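PDB 6USS: sulfatase from Bacteroides fragilis CAG:558, which probably hydrolyses aryl sulfate esters as a calcium-dependent arylsulfatase of a gut bacterium, here in a catalytically altered form. Local coordinates for residues A[51-56]-A[78-83]. The protein carries 1 engineered substitution. Residues are numbered along the deposited sequence; the frame is centred on the assembly and turned at random.
Sequences LPFWTQ and MFTQAY
A Met-aromatic contact between Met78 and Phe53 ties the loop that follows strand 35-41 to the broken strand 77-83, in the mixed sheet of the sulfatase domain, whose family belongs to the alkaline phosphatase clan. Met78 CE sits over the middle of the Phe53 ring, 3.6 Å from its centroid and only 3° off the ring normal, and all six ring carbons lie at nearly equal distances from it. This is a CH-pi contact made by the methyl group; Met78 SD stands farther back, 5.2 Å from the Phe53 centroid. The bend at chi3 (52°) turns CE from the otherwise extended Met78 chain onto the ring.

Leu51 meets the same methionine tip to tip. Both of its methyls reach the sulfur from one side, CD1 and CD2 each 3.8 Å from Met78 SD, while CD2 also touches CE. The carbonyl oxygen of Pro52 approaches Met78 CE as well, so from the 51-56 side the methyl meets an aliphatic branch, an aromatic face and a backbone oxygen. Ala73 of helix 67-74 touches both Leu51 and Met78, and from strand 357-363 Ile361 packs on Leu51 and Pro359 on Phe53.

The strand's backbone meets the Phe53 ring at its edge, near the ring plane, where Phe79 O lies 3.4 Å from CE1. The CB of Phe79 points away from the loop, and its side chain packs on Met360 and Leu378. The strand breaks and changes direction at Thr80 and Gln81, and the closest CA pair, Phe53 and Thr80, is 5.5 Å apart. Here Thr80 CG2 abuts the backbone carbonyl of Phe53, with CG2 3.3 Å from Phe53 O.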
loop_
_atom_site.group_PDB
_atom_site.type_symbol
_atom_site.label_atom_id
_atom_site.label_comp_id
_atom_site.label_asym_id
_atom_site.label_seq_id
_atom_site.Cartn_x
_atom_site.Cartn_y
_atom_site.Cartn_z
ATOM N N LEU A 51 29.154 -15.620 15.369
ATOM C CA LEU A 51 30.064 -15.375 14.240
ATOM C C LEU A 51 31.059 -14.270 14.594
ATOM O O LEU A 51 30.638 -13.136 14.849
ATOM C CB LEU A 51 29.287 -14.989 12.980
ATOM C CG LEU A 51 30.083 -14.626 11.709
ATOM C CD1 LEU A 51 30.909 -15.818 11.185
ATOM C CD2 LEU A 51 29.168 -14.076 10.608
ATOM N N PRO A 52 32.385 -14.546 14.612
ATOM C CA PRO A 52 33.358 -13.525 15.037
ATOM C C PRO A 52 33.631 -12.514 13.929
ATOM O O PRO A 52 34.215 -12.854 12.894
ATOM C CB PRO A 52 34.608 -14.357 15.375
ATOM C CG PRO A 52 34.139 -15.811 15.410
ATOM C CD PRO A 52 33.027 -15.854 14.406
ATOM N N PHE A 53 33.226 -11.250 14.165
ATOM C CA PHE A 53 33.511 -10.138 13.253
ATOM C C PHE A 53 34.861 -9.463 13.507
ATOM O O PHE A 53 35.357 -8.746 12.628
ATOM C CB PHE A 53 32.404 -9.080 13.345
ATOM C CG PHE A 53 31.232 -9.369 12.467
ATOM C CD1 PHE A 53 31.094 -8.730 11.244
ATOM C CD2 PHE A 53 30.286 -10.313 12.842
ATOM C CE1 PHE A 53 30.033 -9.017 10.417
ATOM C CE2 PHE A 53 29.212 -10.603 12.016
ATOM C CZ PHE A 53 29.084 -9.956 10.797
ATOM N N TRP A 54 35.430 -9.633 14.697
ATOM C CA TRP A 54 36.774 -9.206 15.041
ATOM C C TRP A 54 37.792 -10.183 14.445
ATOM O O TRP A 54 37.431 -11.241 13.921
ATOM C CB TRP A 54 36.918 -9.140 16.564
ATOM C CG TRP A 54 38.035 -8.332 17.042
ATOM C CD1 TRP A 54 38.719 -7.381 16.342
ATOM C CD2 TRP A 54 38.614 -8.367 18.347
ATOM N NE1 TRP A 54 39.696 -6.831 17.130
ATOM C CE2 TRP A 54 39.656 -7.419 18.365
ATOM C CE3 TRP A 54 38.361 -9.110 19.497
ATOM C CZ2 TRP A 54 40.445 -7.198 19.486
ATOM C CZ3 TRP A 54 39.141 -8.875 20.625
ATOM C CH2 TRP A 54 40.170 -7.932 20.607
ATOM N N THR A 55 39.082 -9.839 14.543
ATOM C CA THR A 55 40.125 -10.765 14.096
ATOM C C THR A 55 40.429 -11.865 15.113
ATOM O O THR A 55 41.232 -12.755 14.808
ATOM C CB THR A 55 41.430 -10.027 13.780
ATOM O OG1 THR A 55 41.885 -9.347 14.956
ATOM C CG2 THR A 55 41.230 -9.023 12.663
ATOM N N GLN A 56 39.835 -11.822 16.309
ATOM C CA GLN A 56 39.902 -12.948 17.231
ATOM C C GLN A 56 38.538 -13.179 17.873
ATOM O O GLN A 56 37.804 -12.228 18.157
ATOM C CB GLN A 56 40.991 -12.736 18.299
ATOM C CG GLN A 56 40.830 -11.511 19.197
ATOM C CD GLN A 56 42.178 -10.825 19.556
ATOM O OE1 GLN A 56 42.923 -10.371 18.671
ATOM N NE2 GLN A 56 42.476 -10.741 20.858
ATOM N N MET A 78 31.312 -11.130 4.787
ATOM C CA MET A 78 31.084 -10.381 6.014
ATOM C C MET A 78 31.703 -9.001 5.875
ATOM O O MET A 78 32.813 -8.861 5.353
ATOM C CB MET A 78 31.707 -11.083 7.221
ATOM C CG MET A 78 31.248 -12.510 7.453
ATOM S SD MET A 78 32.303 -13.328 8.675
ATOM C CE MET A 78 32.243 -12.131 10.024
ATOM N N PHE A 79 31.006 -7.983 6.359
ATOM C CA PHE A 79 31.574 -6.641 6.424
ATOM C C PHE A 79 31.962 -6.369 7.871
ATOM O O PHE A 79 31.095 -6.217 8.736
ATOM C CB PHE A 79 30.597 -5.597 5.893
ATOM C CG PHE A 79 30.489 -5.588 4.394
ATOM C CD1 PHE A 79 29.574 -6.412 3.739
ATOM C CD2 PHE A 79 31.317 -4.771 3.635
ATOM C CE1 PHE A 79 29.469 -6.404 2.363
ATOM C CE2 PHE A 79 31.225 -4.759 2.250
ATOM C CZ PHE A 79 30.300 -5.581 1.615
ATOM N N THR A 80 33.258 -6.333 8.140
ATOM C CA THR A 80 33.746 -6.183 9.502
ATOM C C THR A 80 33.836 -4.724 9.940
ATOM O O THR A 80 34.151 -4.459 11.107
ATOM C CB THR A 80 35.116 -6.869 9.655
ATOM O OG1 THR A 80 36.047 -6.293 8.736
ATOM C CG2 THR A 80 35.003 -8.345 9.373
ATOM N N GLN A 81 33.541 -3.773 9.052
ATOM C CA GLN A 81 33.568 -2.351 9.399
ATOM C C GLN A 81 32.356 -1.629 8.793
ATOM O O GLN A 81 32.476 -0.637 8.081
ATOM C CB GLN A 81 34.893 -1.725 8.959
ATOM C CG GLN A 81 35.443 -0.720 9.951
ATOM C CD GLN A 81 36.874 -0.233 9.633
ATOM O OE1 GLN A 81 37.554 0.324 10.499
ATOM N NE2 GLN A 81 37.323 -0.446 8.402
ATOM N N ALA A 82 31.152 -2.119 9.101
ATOM C CA ALA A 82 29.907 -1.512 8.632
ATOM C C ALA A 82 29.296 -0.631 9.717
ATOM O O ALA A 82 29.174 -1.056 10.865
ATOM C CB ALA A 82 28.902 -2.592 8.209
ATOM N N TYR A 83 28.876 0.585 9.345
ATOM C CA TYR A 83 28.371 1.572 10.295
ATOM C C TYR A 83 26.906 1.948 10.060
ATOM O O TYR A 83 26.438 2.053 8.924
ATOM C CB TYR A 83 29.226 2.850 10.266
ATOM C CG TYR A 83 30.613 2.602 10.785
ATOM C CD1 TYR A 83 30.834 2.368 12.137
ATOM C CD2 TYR A 83 31.700 2.552 9.921
ATOM C CE1 TYR A 83 32.115 2.107 12.624
ATOM C CE2 TYR A 83 32.981 2.297 10.396
ATOM C CZ TYR A 83 33.180 2.071 11.746
ATOM O OH TYR A 83 34.449 1.814 12.200
#